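Local coordinates for protein putative glycosyltransferase (GalT1) (Streptococcus parasanguinis, PDB 4PHR) that probably transfers a sugar from a UDP-activated donor, using a GT-D-type glycosyltransferase domain that binds UDP, at residues Trp143-Ala154 with Phe165-Cys176. Numbering follows the deposited sequence.
Sequences WRGKDLLIVEGA and FVAASSIKRLVC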
loop_
_atom_site.group_PDB
_atom_site.type_symbol
_atom_site.label_atom_id
_atom_site.label_comp_id
_atom_site.label_asym_id
_atom_site.label_seq_id
_atom_site.Cartn_x
_atom_site.Cartn_y
_atom_site.Cartn_z
ATOM N N TRP A 143 1.094 3.757 -14.651
ATOM C CA TRP A 143 0.516 5.094 -14.787
ATOM C C TRP A 143 1.043 5.907 -15.971
ATOM O O TRP A 143 0.586 7.021 -16.205
ATOM C CB TRP A 143 0.642 5.895 -13.486
ATOM C CG TRP A 143 2.020 5.950 -12.901
ATOM C CD1 TRP A 143 3.060 6.733 -13.311
ATOM C CD2 TRP A 143 2.495 5.208 -11.774
ATOM N NE1 TRP A 143 4.159 6.513 -12.515
ATOM C CE2 TRP A 143 3.836 5.586 -11.559
ATOM C CE3 TRP A 143 1.914 4.260 -10.924
ATOM C CZ2 TRP A 143 4.610 5.045 -10.531
ATOM C CZ3 TRP A 143 2.679 3.726 -9.899
ATOM C CH2 TRP A 143 4.016 4.124 -9.709
ATOM N N ARG A 144 1.970 5.348 -16.746
ATOM C CA ARG A 144 2.478 6.067 -17.906
ATOM C C ARG A 144 1.327 6.384 -18.852
ATOM O O ARG A 144 0.585 5.491 -19.255
ATOM C CB ARG A 144 3.545 5.252 -18.642
ATOM C CG ARG A 144 4.070 5.961 -19.894
ATOM C CD ARG A 144 4.880 5.041 -20.797
ATOM N NE ARG A 144 6.257 4.872 -20.340
ATOM C CZ ARG A 144 7.251 5.712 -20.624
ATOM N NH1 ARG A 144 7.028 6.796 -21.354
ATOM N NH2 ARG A 144 8.473 5.468 -20.170
ATOM N N GLY A 145 1.181 7.662 -19.196
ATOM C CA GLY A 145 0.137 8.096 -20.105
ATOM C C GLY A 145 -1.265 8.104 -19.522
ATOM O O GLY A 145 -2.242 8.292 -20.253
ATOM N N LYS A 146 -1.382 7.920 -18.210
ATOM C CA LYS A 146 -2.696 7.886 -17.586
ATOM C C LYS A 146 -3.005 9.198 -16.887
ATOM O O LYS A 146 -2.102 9.893 -16.417
ATOM C CB LYS A 146 -2.782 6.751 -16.564
ATOM C CG LYS A 146 -2.490 5.367 -17.121
ATOM C CD LYS A 146 -3.512 4.968 -18.167
ATOM C CE LYS A 146 -3.487 3.468 -18.413
ATOM N NZ LYS A 146 -2.162 3.002 -18.898
ATOM N N ASP A 147 -4.289 9.533 -16.820
ATOM C CA ASP A 147 -4.748 10.608 -15.942
ATOM C C ASP A 147 -5.003 10.013 -14.570
ATOM O O ASP A 147 -5.762 9.053 -14.442
ATOM C CB ASP A 147 -6.027 11.240 -16.488
ATOM C CG ASP A 147 -5.801 11.962 -17.804
ATOM O OD1 ASP A 147 -4.933 12.862 -17.849
ATOM O OD2 ASP A 147 -6.485 11.620 -18.789
ATOM N N LEU A 148 -4.367 10.581 -13.548
ATOM C CA LEU A 148 -4.412 10.007 -12.211
ATOM C C LEU A 148 -5.290 10.786 -11.253
ATOM O O LEU A 148 -5.336 12.020 -11.300
ATOM C CB LEU A 148 -3.009 9.953 -11.605
ATOM C CG LEU A 148 -1.976 9.122 -12.355
ATOM C CD1 LEU A 148 -0.620 9.196 -11.658
ATOM C CD2 LEU A 148 -2.473 7.690 -12.485
ATOM N N LEU A 149 -5.962 10.053 -10.369
ATOM C CA LEU A 149 -6.525 10.633 -9.162
ATOM C C LEU A 149 -5.794 9.975 -8.001
ATOM O O LEU A 149 -5.888 8.765 -7.815
ATOM C CB LEU A 149 -8.028 10.360 -9.073
ATOM C CG LEU A 149 -8.721 10.859 -7.801
ATOM C CD1 LEU A 149 -8.565 12.368 -7.645
ATOM C CD2 LEU A 149 -10.193 10.472 -7.809
ATOM N N ILE A 150 -5.031 10.763 -7.255
ATOM C CA ILE A 150 -4.296 10.244 -6.112
ATOM C C ILE A 150 -5.027 10.642 -4.847
ATOM O O ILE A 150 -5.281 11.827 -4.619
ATOM C CB ILE A 150 -2.845 10.784 -6.074
ATOM C CG1 ILE A 150 -2.063 10.321 -7.312
ATOM C CG2 ILE A 150 -2.158 10.391 -4.765
ATOM C CD1 ILE A 150 -0.657 10.871 -7.375
ATOM N N VAL A 151 -5.388 9.645 -4.049
ATOM C CA VAL A 151 -6.073 9.871 -2.784
ATOM C C VAL A 151 -5.059 9.525 -1.708
ATOM O O VAL A 151 -4.636 8.380 -1.605
ATOM C CB VAL A 151 -7.333 8.977 -2.658
ATOM C CG1 VAL A 151 -8.088 9.277 -1.357
ATOM C CG2 VAL A 151 -8.249 9.174 -3.871
ATOM N N GLU A 152 -4.634 10.528 -0.943
ATOM C CA GLU A 152 -3.533 10.361 -0.001
ATOM C C GLU A 152 -3.716 11.343 1.146
ATOM O O GLU A 152 -4.600 12.211 1.100
ATOM C CB GLU A 152 -2.194 10.613 -0.694
ATOM C CG GLU A 152 -2.062 12.038 -1.221
ATOM C CD GLU A 152 -0.717 12.352 -1.846
ATOM O OE1 GLU A 152 0.132 11.433 -1.959
ATOM O OE2 GLU A 152 -0.509 13.532 -2.220
ATOM N N GLY A 153 -2.882 11.210 2.169
ATOM C CA GLY A 153 -2.957 12.091 3.315
ATOM C C GLY A 153 -2.182 13.371 3.114
ATOM O O GLY A 153 -1.382 13.500 2.181
ATOM N N ALA A 154 -2.392 14.318 4.019
ATOM C CA ALA A 154 -1.776 15.633 3.902
ATOM C C ALA A 154 -0.248 15.638 3.962
ATOM O O ALA A 154 0.386 16.563 3.450
ATOM C CB ALA A 154 -2.358 16.579 4.953
ATOM N N PHE A 165 5.951 10.110 -10.803
ATOM C CA PHE A 165 4.767 10.197 -11.655
ATOM C C PHE A 165 4.944 11.109 -12.870
ATOM O O PHE A 165 3.957 11.573 -13.442
ATOM C CB PHE A 165 3.556 10.683 -10.839
ATOM C CG PHE A 165 3.208 9.795 -9.674
ATOM C CD1 PHE A 165 2.845 8.482 -9.876
ATOM C CD2 PHE A 165 3.235 10.282 -8.386
ATOM C CE1 PHE A 165 2.532 7.661 -8.814
ATOM C CE2 PHE A 165 2.908 9.466 -7.306
ATOM C CZ PHE A 165 2.558 8.157 -7.524
ATOM N N VAL A 166 6.182 11.350 -13.288
ATOM C CA VAL A 166 6.422 12.336 -14.345
ATOM C C VAL A 166 5.706 12.001 -15.657
ATOM O O VAL A 166 5.294 12.898 -16.399
ATOM C CB VAL A 166 7.937 12.574 -14.594
ATOM C CG1 VAL A 166 8.584 11.372 -15.266
ATOM C CG2 VAL A 166 8.139 13.824 -15.438
ATOM N N ALA A 167 5.545 10.712 -15.938
ATOM C CA ALA A 167 4.972 10.299 -17.217
ATOM C C ALA A 167 3.446 10.157 -17.187
ATOM O O ALA A 167 2.826 9.828 -18.196
ATOM C CB ALA A 167 5.641 9.028 -17.723
ATOM N N ALA A 168 2.838 10.409 -16.032
ATOM C CA ALA A 168 1.389 10.500 -15.960
ATOM C C ALA A 168 0.932 11.721 -16.754
ATOM O O ALA A 168 1.582 12.768 -16.723
ATOM C CB ALA A 168 0.940 10.609 -14.518
ATOM N N SER A 169 -0.184 11.597 -17.466
ATOM C CA SER A 169 -0.668 12.705 -18.288
ATOM C C SER A 169 -1.187 13.874 -17.455
ATOM O O SER A 169 -1.067 15.034 -17.844
ATOM C CB SER A 169 -1.760 12.224 -19.236
ATOM O OG SER A 169 -1.206 11.337 -20.181
ATOM N N SER A 170 -1.792 13.565 -16.319
ATOM C CA SER A 170 -2.235 14.603 -15.405
ATOM C C SER A 170 -2.407 13.984 -14.031
ATOM O O SER A 170 -2.550 12.763 -13.900
ATOM C CB SER A 170 -3.544 15.236 -15.880
ATOM O OG SER A 170 -4.633 14.351 -15.691
ATOM N N ILE A 171 -2.382 14.827 -13.006
ATOM C CA ILE A 171 -2.590 14.384 -11.639
ATOM C C ILE A 171 -3.562 15.306 -10.935
ATOM O O ILE A 171 -3.401 16.528 -10.965
ATOM C CB ILE A 171 -1.281 14.375 -10.840
ATOM C CG1 ILE A 171 -0.278 13.414 -11.481
ATOM C CG2 ILE A 171 -1.541 14.014 -9.375
ATOM C CD1 ILE A 171 1.034 13.387 -10.764
ATOM N N LYS A 172 -4.585 14.710 -10.338
ATOM C CA LYS A 172 -5.459 15.406 -9.409
ATOM C C LYS A 172 -5.315 14.680 -8.079
ATOM O O LYS A 172 -5.161 13.463 -8.067
ATOM C CB LYS A 172 -6.911 15.365 -9.896
ATOM C CG LYS A 172 -7.146 16.106 -11.224
ATOM C CD LYS A 172 -6.896 17.591 -11.069
ATOM C CE LYS A 172 -7.122 18.339 -12.377
ATOM N NZ LYS A 172 -6.706 19.758 -12.239
ATOM N N ARG A 173 -5.369 15.419 -6.974
ATOM C CA ARG A 173 -5.194 14.836 -5.643
ATOM C C ARG A 173 -6.363 15.166 -4.738
ATOM O O ARG A 173 -6.818 16.309 -4.684
ATOM C CB ARG A 173 -3.913 15.357 -4.976
ATOM C CG ARG A 173 -2.642 15.057 -5.727
ATOM C CD ARG A 173 -1.397 15.654 -5.059
ATOM N NE ARG A 173 -0.245 15.492 -5.942
ATOM C CZ ARG A 173 0.711 14.585 -5.791
ATOM N NH1 ARG A 173 0.727 13.757 -4.744
ATOM N NH2 ARG A 173 1.685 14.535 -6.689
ATOM N N LEU A 174 -6.832 14.153 -4.026
ATOM C CA LEU A 174 -7.794 14.342 -2.956
ATOM C C LEU A 174 -7.003 14.161 -1.671
ATOM O O LEU A 174 -6.531 13.063 -1.378
ATOM C CB LEU A 174 -8.912 13.303 -3.054
ATOM C CG LEU A 174 -10.127 13.415 -2.134
ATOM C CD1 LEU A 174 -10.835 14.752 -2.345
ATOM C CD2 LEU A 174 -11.087 12.242 -2.362
ATOM N N VAL A 175 -6.832 15.242 -0.917
ATOM C CA VAL A 175 -5.914 15.215 0.218
ATOM C C VAL A 175 -6.700 15.029 1.505
ATOM O O VAL A 175 -7.513 15.872 1.870
ATOM C CB VAL A 175 -5.034 16.474 0.268
ATOM C CG1 VAL A 175 -4.106 16.434 1.464
ATOM C CG2 VAL A 175 -4.234 16.592 -1.027
ATOM N N CYS A 176 -6.443 13.911 2.172
ATOM C CA CYS A 176 -7.203 13.456 3.318
ATOM C C CYS A 176 -6.388 13.582 4.603
ATOM O O CYS A 176 -5.211 13.964 4.564
ATOM C CB CYS A 176 -7.595 11.998 3.092
ATOM S SG CYS A 176 -8.499 11.712 1.529
HETATM O O HOH W 1 6.466 8.304 -14.353
#
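Glu152 and Arg173 form a buried salt bridge between adjacent parallel strands, with Arg173 NH1 2.8 Å from Glu152 OE2. The carboxylate oxygen lies near the guanidinium plane, whereas NH1 comes from above the carboxylate plane, and the two planes stand 35° apart. A first torsion of 62° sets Glu152 CG between its backbone N and carbonyl carbon, and the extended chain beyond carries OE2 to the arginine. Arginine suits this buried place because its several N-H groups are shared: NE bonds Gln271 OE1 and NH1 also bonds Ser158 O, while Ser158 OG holds Glu152 OE1. At the start of the strands, on the other face, Ser170 OG donates to Asp147 OD1 over 2.6 Å, meeting it on the anti side but tilted out of the carboxylate plane; the hydroxyl also bonds Arg199 NH1, so serine suits a site with two polar partners. Along the strands runs a regular parallel ladder, from Leu148 N to Ser170 O (2.9 Å) as far as Cys176 N to Glu152 O (2.7 Å).

Apolar side chains pack on the Arg173 face. Ile150 CD1 sits over one face of the Phe165 ring, 4.2 Å from its centroid in a CH-pi contact, and also lies over one face of the Arg173 guanidinium, toward its rim. Phe165 turns its edge to the face of Trp143, a T-shaped pair with planes at 64°, while Trp143 NE1 bonds Leu164 O. Leu148 CD1 fills in against Ala168 CB, 3.6 Å away, where a small methyl lets the leucine close in. On the Leu149 and Val151 face, against helix 185-195, Val151 CG1 meets Cys176 SG at 3.8 Å.

The backbone ladder thus joins the sheet's middle strand, 147-153, to its neighbour 170-176, while apolar packing and a buried ion pair, whose charges probably offset each other, hold the side chains; Gly153, ending strand 147-153, touches bound UDP.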